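Aar187cp (Eremothecium gossypii, PDB 3ZIL) probably regulates sister-chromatid cohesion through the cohesin complex, as the Wapl-family protein Wpl1, of which this chain is the C-terminal helical Wap1 domain. Local coordinates at residues T17-N31 and Y59-W71. Sequence-based numbering, arbitrary orientation.
Sequences TLKYSEDLDFILSDN and YIVKYRHREVWEW
L24 projects from helix 20-27 as a knob into a hole made by Y59, I60, R64 and V68 of helix 54-72. Its CB lies over one face of the R64 guanidinium, 3.3 Å from NH1, and its CD1 runs on to the R64 CD methylene, I60 CG1, the edge of the Y59 ring and V68 CG2, the last at 3.9 Å. R64 reaches from the opposite direction; a bend at chi3 turns its flat end across helix 20-27. There NH1 and NH2 both close on one oxygen, D25 OD1, in a salt bridge with NH2 at 3.1 Å. NH1 also makes a weak bond to S21 O, while NH2 gives a straighter one to E67 OE1 (2.7 Å, 168°), a second salt bridge that joins D25, R64 and E67 in a network. Were R64 an alanine, D25 and E67 would probably lose the positive charge between them and L24 CB its guanidinium cover. Segments 20-27 and 59-71 run nearly parallel, 13° apart, and with helix 36-52 between them in sequence stand at the N-terminal end of the modelled chain, in the elongated, helical Wap1 domain. At the start of helix 20-27, Y20 CB sits over the Y59 ring, 3.9 Å from its centroid, while Y20 OH bonds to N53 and D55. Beyond the helix, L28 centres an inverse gamma turn and lays its CA over the five-membered ring of W71, with L28 CD2 3.6 Å from W71 CE3. W71 CG stands anti to the backbone N (chi1 -176°), which brings the indole to this turn, where NE1 donates in its ring plane to S29 O at 2.7 Å. N31 covers the other face, its ND2 bonding to W71 O and to Q74, and R39 adds a cation-pi contact to the indole.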
loop_
_atom_site.group_PDB
_atom_site.type_symbol
_atom_site.label_atom_id
_atom_site.label_comp_id
_atom_site.label_asym_id
_atom_site.label_seq_id
_atom_site.Cartn_x
_atom_site.Cartn_y
_atom_site.Cartn_z
ATOM N N THR A 17 37.327 16.436 -13.884
ATOM C CA THR A 17 38.513 16.172 -14.740
ATOM C C THR A 17 38.119 15.810 -16.196
ATOM O O THR A 17 36.936 15.624 -16.509
ATOM C CB THR A 17 39.408 15.044 -14.139
ATOM O OG1 THR A 17 38.634 13.845 -13.945
ATOM C CG2 THR A 17 40.105 15.485 -12.809
ATOM N N LEU A 18 39.116 15.798 -17.086
ATOM C CA LEU A 18 39.104 14.982 -18.304
ATOM C C LEU A 18 39.471 13.594 -17.771
ATOM O O LEU A 18 39.946 13.459 -16.623
ATOM C CB LEU A 18 40.153 15.476 -19.344
ATOM C CG LEU A 18 40.651 14.606 -20.541
ATOM C CD1 LEU A 18 39.668 14.499 -21.713
ATOM C CD2 LEU A 18 42.014 15.057 -21.048
ATOM N N LYS A 19 39.291 12.574 -18.610
ATOM C CA LYS A 19 39.229 11.186 -18.164
ATOM C C LYS A 19 37.718 10.986 -18.093
ATOM O O LYS A 19 37.159 10.436 -19.027
ATOM C CB LYS A 19 39.962 10.918 -16.820
ATOM C CG LYS A 19 39.607 9.618 -16.068
ATOM C CD LYS A 19 40.190 9.591 -14.643
ATOM C CE LYS A 19 39.924 10.879 -13.847
ATOM N NZ LYS A 19 40.873 11.210 -12.731
ATOM N N TYR A 20 37.043 11.499 -17.056
ATOM C CA TYR A 20 35.582 11.286 -16.946
ATOM C C TYR A 20 34.853 11.851 -18.158
ATOM O O TYR A 20 33.981 11.216 -18.722
ATOM C CB TYR A 20 35.026 11.892 -15.660
ATOM C CG TYR A 20 35.554 11.207 -14.457
ATOM C CD1 TYR A 20 35.844 9.839 -14.473
ATOM C CD2 TYR A 20 35.792 11.922 -13.288
ATOM C CE1 TYR A 20 36.352 9.198 -13.348
ATOM C CE2 TYR A 20 36.290 11.289 -12.165
ATOM C CZ TYR A 20 36.554 9.928 -12.194
ATOM O OH TYR A 20 37.075 9.345 -11.055
ATOM N N SER A 21 35.277 13.026 -18.588
ATOM C CA SER A 21 34.651 13.716 -19.674
ATOM C C SER A 21 34.808 12.985 -21.004
ATOM O O SER A 21 33.860 12.883 -21.812
ATOM C CB SER A 21 35.216 15.130 -19.727
ATOM O OG SER A 21 34.648 15.799 -20.813
ATOM N N GLU A 22 35.981 12.423 -21.216
ATOM C CA GLU A 22 36.244 11.697 -22.460
ATOM C C GLU A 22 35.596 10.313 -22.382
ATOM O O GLU A 22 34.988 9.849 -23.351
ATOM C CB GLU A 22 37.752 11.659 -22.761
ATOM C CG GLU A 22 38.269 10.382 -23.419
ATOM C CD GLU A 22 39.812 10.367 -23.591
ATOM O OE1 GLU A 22 40.573 10.350 -22.561
ATOM O OE2 GLU A 22 40.264 10.340 -24.776
ATOM N N ASP A 23 35.677 9.683 -21.221
ATOM C CA ASP A 23 34.958 8.432 -20.973
ATOM C C ASP A 23 33.479 8.563 -21.306
ATOM O O ASP A 23 32.896 7.626 -21.828
ATOM C CB ASP A 23 35.019 8.041 -19.494
ATOM C CG ASP A 23 36.373 7.545 -19.068
ATOM O OD1 ASP A 23 37.279 7.370 -19.959
ATOM O OD2 ASP A 23 36.499 7.357 -17.829
ATOM N N LEU A 24 32.877 9.706 -20.957
ATOM C CA LEU A 24 31.432 9.878 -21.066
ATOM C C LEU A 24 31.003 10.160 -22.464
ATOM O O LEU A 24 29.962 9.652 -22.905
ATOM C CB LEU A 24 30.940 10.986 -20.167
ATOM C CG LEU A 24 30.716 10.545 -18.734
ATOM C CD1 LEU A 24 29.831 11.615 -18.087
ATOM C CD2 LEU A 24 30.056 9.176 -18.595
ATOM N N ASP A 25 31.817 10.945 -23.179
ATOM C CA ASP A 25 31.619 11.129 -24.627
ATOM C C ASP A 25 31.606 9.779 -25.313
ATOM O O ASP A 25 30.878 9.558 -26.239
ATOM C CB ASP A 25 32.739 11.960 -25.263
ATOM C CG ASP A 25 32.782 13.370 -24.737
ATOM O OD1 ASP A 25 31.789 13.822 -24.138
ATOM O OD2 ASP A 25 33.820 14.024 -24.887
ATOM N N PHE A 26 32.466 8.889 -24.864
ATOM C CA PHE A 26 32.510 7.624 -25.499
ATOM C C PHE A 26 31.257 6.796 -25.182
ATOM O O PHE A 26 30.592 6.274 -26.079
ATOM C CB PHE A 26 33.794 6.874 -25.108
ATOM C CG PHE A 26 33.812 5.463 -25.601
ATOM C CD1 PHE A 26 33.230 4.441 -24.836
ATOM C CD2 PHE A 26 34.351 5.155 -26.864
ATOM C CE1 PHE A 26 33.233 3.134 -25.291
ATOM C CE2 PHE A 26 34.338 3.847 -27.336
ATOM C CZ PHE A 26 33.778 2.840 -26.550
ATOM N N ILE A 27 30.956 6.643 -23.898
ATOM C CA ILE A 27 29.931 5.695 -23.455
ATOM C C ILE A 27 28.539 6.218 -23.851
ATOM O O ILE A 27 27.608 5.430 -24.113
ATOM C CB ILE A 27 29.986 5.468 -21.917
ATOM C CG1 ILE A 27 29.662 4.022 -21.599
ATOM C CG2 ILE A 27 29.046 6.398 -21.187
ATOM C CD1 ILE A 27 30.761 3.092 -22.076
ATOM N N LEU A 28 28.408 7.526 -23.946
ATOM C CA LEU A 28 27.089 8.080 -24.294
ATOM C C LEU A 28 26.925 8.135 -25.812
ATOM O O LEU A 28 26.690 9.207 -26.414
ATOM C CB LEU A 28 26.815 9.442 -23.620
ATOM C CG LEU A 28 26.935 9.498 -22.070
ATOM C CD1 LEU A 28 26.924 10.953 -21.590
ATOM C CD2 LEU A 28 25.886 8.638 -21.313
ATOM N N SER A 29 26.965 6.960 -26.441
ATOM C CA SER A 29 26.918 6.879 -27.926
ATOM C C SER A 29 25.482 7.170 -28.410
ATOM O O SER A 29 24.533 6.662 -27.844
ATOM C CB SER A 29 27.332 5.468 -28.380
ATOM O OG SER A 29 26.586 4.514 -27.632
ATOM N N ASP A 30 25.343 7.985 -29.435
ATOM C CA ASP A 30 24.049 8.243 -30.161
ATOM C C ASP A 30 23.125 7.025 -30.327
ATOM O O ASP A 30 23.401 6.144 -31.171
ATOM C CB ASP A 30 24.397 8.831 -31.565
ATOM C CG ASP A 30 23.197 9.509 -32.236
ATOM O OD1 ASP A 30 22.020 9.097 -32.001
ATOM O OD2 ASP A 30 23.457 10.435 -33.020
ATOM N N ASN A 31 22.041 6.961 -29.528
ATOM C CA ASN A 31 21.133 5.810 -29.501
ATOM C C ASN A 31 20.449 5.588 -30.849
ATOM O O ASN A 31 20.038 4.490 -31.124
ATOM C CB ASN A 31 20.053 5.951 -28.377
ATOM C CG ASN A 31 20.661 5.902 -26.948
ATOM O OD1 ASN A 31 21.453 5.017 -26.655
ATOM N ND2 ASN A 31 20.294 6.855 -26.072
ATOM N N TYR A 59 30.934 13.724 -10.396
ATOM C CA TYR A 59 31.180 14.359 -11.674
ATOM C C TYR A 59 29.905 14.453 -12.547
ATOM O O TYR A 59 29.494 15.551 -12.982
ATOM C CB TYR A 59 32.324 13.656 -12.418
ATOM C CG TYR A 59 32.533 14.278 -13.766
ATOM C CD1 TYR A 59 31.810 13.814 -14.855
ATOM C CD2 TYR A 59 33.403 15.379 -13.953
ATOM C CE1 TYR A 59 31.931 14.387 -16.097
ATOM C CE2 TYR A 59 33.556 15.968 -15.221
ATOM C CZ TYR A 59 32.782 15.458 -16.289
ATOM O OH TYR A 59 32.823 15.931 -17.583
ATOM N N ILE A 60 29.278 13.310 -12.827
ATOM C CA ILE A 60 27.999 13.299 -13.581
ATOM C C ILE A 60 27.009 14.283 -12.980
ATOM O O ILE A 60 26.368 15.118 -13.673
ATOM C CB ILE A 60 27.405 11.863 -13.654
ATOM C CG1 ILE A 60 28.311 10.957 -14.497
ATOM C CG2 ILE A 60 25.966 11.891 -14.180
ATOM C CD1 ILE A 60 28.029 9.445 -14.276
ATOM N N VAL A 61 26.862 14.241 -11.670
ATOM C CA VAL A 61 25.726 14.965 -11.116
ATOM C C VAL A 61 26.057 16.452 -11.190
ATOM O O VAL A 61 25.180 17.271 -11.533
ATOM C CB VAL A 61 25.421 14.446 -9.680
ATOM C CG1 VAL A 61 24.652 15.468 -8.864
ATOM C CG2 VAL A 61 24.659 13.136 -9.773
ATOM N N LYS A 62 27.337 16.819 -10.958
ATOM C CA LYS A 62 27.665 18.270 -11.000
ATOM C C LYS A 62 27.662 18.882 -12.357
ATOM O O LYS A 62 27.443 20.075 -12.470
ATOM C CB LYS A 62 29.062 18.588 -10.422
ATOM C CG LYS A 62 29.231 18.217 -8.957
ATOM C CD LYS A 62 30.641 18.531 -8.431
ATOM C CE LYS A 62 30.864 20.040 -8.340
ATOM N NZ LYS A 62 31.579 20.473 -7.098
ATOM N N TYR A 63 28.046 18.109 -13.365
ATOM C CA TYR A 63 28.419 18.677 -14.629
ATOM C C TYR A 63 27.739 18.081 -15.817
ATOM O O TYR A 63 27.687 18.766 -16.824
ATOM C CB TYR A 63 29.905 18.513 -14.916
ATOM C CG TYR A 63 30.780 19.148 -13.905
ATOM C CD1 TYR A 63 30.695 20.515 -13.631
ATOM C CD2 TYR A 63 31.732 18.378 -13.221
ATOM C CE1 TYR A 63 31.510 21.097 -12.678
ATOM C CE2 TYR A 63 32.572 18.939 -12.314
ATOM C CZ TYR A 63 32.460 20.292 -12.061
ATOM O OH TYR A 63 33.286 20.819 -11.143
ATOM N N ARG A 64 27.334 16.803 -15.764
ATOM C CA ARG A 64 26.689 16.211 -16.930
ATOM C C ARG A 64 25.368 15.497 -16.649
ATOM O O ARG A 64 25.032 14.572 -17.326
ATOM C CB ARG A 64 27.710 15.311 -17.679
ATOM C CG ARG A 64 28.902 16.180 -18.038
ATOM C CD ARG A 64 29.889 15.469 -18.918
ATOM N NE ARG A 64 29.316 15.154 -20.206
ATOM C CZ ARG A 64 29.991 14.542 -21.169
ATOM N NH1 ARG A 64 31.261 14.183 -20.992
ATOM N NH2 ARG A 64 29.385 14.283 -22.297
ATOM N N HIS A 65 24.644 15.918 -15.617
ATOM C CA HIS A 65 23.508 15.182 -15.169
ATOM C C HIS A 65 22.428 15.106 -16.267
ATOM O O HIS A 65 21.922 14.020 -16.616
ATOM C CB HIS A 65 22.992 15.818 -13.887
ATOM C CG HIS A 65 22.215 14.870 -13.008
ATOM N ND1 HIS A 65 21.687 15.239 -11.807
ATOM C CD2 HIS A 65 21.875 13.501 -13.202
ATOM C CE1 HIS A 65 21.057 14.168 -11.261
ATOM N NE2 HIS A 65 21.165 13.109 -12.142
ATOM N N ARG A 66 22.087 16.228 -16.886
ATOM C CA ARG A 66 21.045 16.177 -17.911
ATOM C C ARG A 66 21.420 15.340 -19.129
ATOM O O ARG A 66 20.577 14.631 -19.641
ATOM C CB ARG A 66 20.638 17.560 -18.421
ATOM C CG ARG A 66 19.916 17.374 -19.778
ATOM C CD ARG A 66 19.887 18.568 -20.681
ATOM N NE ARG A 66 21.195 19.150 -20.994
ATOM C CZ ARG A 66 21.895 18.766 -22.054
ATOM N NH1 ARG A 66 21.438 17.783 -22.832
ATOM N NH2 ARG A 66 23.046 19.340 -22.322
ATOM N N GLU A 67 22.668 15.374 -19.592
ATOM C CA GLU A 67 22.986 14.606 -20.801
ATOM C C GLU A 67 22.990 13.081 -20.452
ATOM O O GLU A 67 22.507 12.243 -21.266
ATOM C CB GLU A 67 24.380 14.998 -21.357
ATOM C CG GLU A 67 24.716 14.355 -22.685
ATOM C CD GLU A 67 26.182 14.483 -23.088
ATOM O OE1 GLU A 67 26.900 15.310 -22.487
ATOM O OE2 GLU A 67 26.621 13.740 -24.001
ATOM N N VAL A 68 23.565 12.720 -19.282
ATOM C CA VAL A 68 23.592 11.288 -18.907
ATOM C C VAL A 68 22.118 10.759 -18.766
ATOM O O VAL A 68 21.779 9.676 -19.222
ATOM C CB VAL A 68 24.477 11.051 -17.614
ATOM C CG1 VAL A 68 24.307 9.654 -16.981
ATOM C CG2 VAL A 68 25.913 11.249 -17.977
ATOM N N TRP A 69 21.244 11.566 -18.156
ATOM C CA TRP A 69 19.864 11.157 -17.890
ATOM C C TRP A 69 19.127 11.003 -19.189
ATOM O O TRP A 69 18.426 10.031 -19.362
ATOM C CB TRP A 69 19.147 12.197 -17.026
ATOM C CG TRP A 69 17.776 11.770 -16.478
ATOM C CD1 TRP A 69 16.503 11.946 -17.064
ATOM C CD2 TRP A 69 17.527 11.055 -15.211
ATOM N NE1 TRP A 69 15.506 11.403 -16.272
ATOM C CE2 TRP A 69 16.062 10.894 -15.103
ATOM C CE3 TRP A 69 18.345 10.614 -14.156
ATOM C CZ2 TRP A 69 15.482 10.305 -14.000
ATOM C CZ3 TRP A 69 17.745 10.034 -13.029
ATOM C CH2 TRP A 69 16.350 9.875 -12.958
ATOM N N GLU A 70 19.246 11.988 -20.090
ATOM C CA GLU A 70 18.481 11.907 -21.359
ATOM C C GLU A 70 18.988 10.738 -22.202
ATOM O O GLU A 70 18.204 10.096 -22.918
ATOM C CB GLU A 70 18.530 13.223 -22.150
ATOM C CG GLU A 70 17.728 14.330 -21.478
ATOM C CD GLU A 70 17.659 15.650 -22.277
ATOM O OE1 GLU A 70 18.350 15.817 -23.306
ATOM O OE2 GLU A 70 16.892 16.540 -21.852
ATOM N N TRP A 71 20.283 10.465 -22.102
ATOM C CA TRP A 71 20.859 9.296 -22.754
ATOM C C TRP A 71 20.309 8.013 -22.167
ATOM O O TRP A 71 19.783 7.176 -22.934
ATOM C CB TRP A 71 22.420 9.312 -22.752
ATOM C CG TRP A 71 22.973 8.140 -23.522
ATOM C CD1 TRP A 71 23.222 8.073 -24.879
ATOM C CD2 TRP A 71 23.265 6.797 -23.011
ATOM N NE1 TRP A 71 23.721 6.823 -25.235
ATOM C CE2 TRP A 71 23.784 6.023 -24.150
ATOM C CE3 TRP A 71 23.255 6.205 -21.725
ATOM C CZ2 TRP A 71 24.169 4.696 -24.024
ATOM C CZ3 TRP A 71 23.648 4.873 -21.612
ATOM C CH2 TRP A 71 24.094 4.127 -22.734
#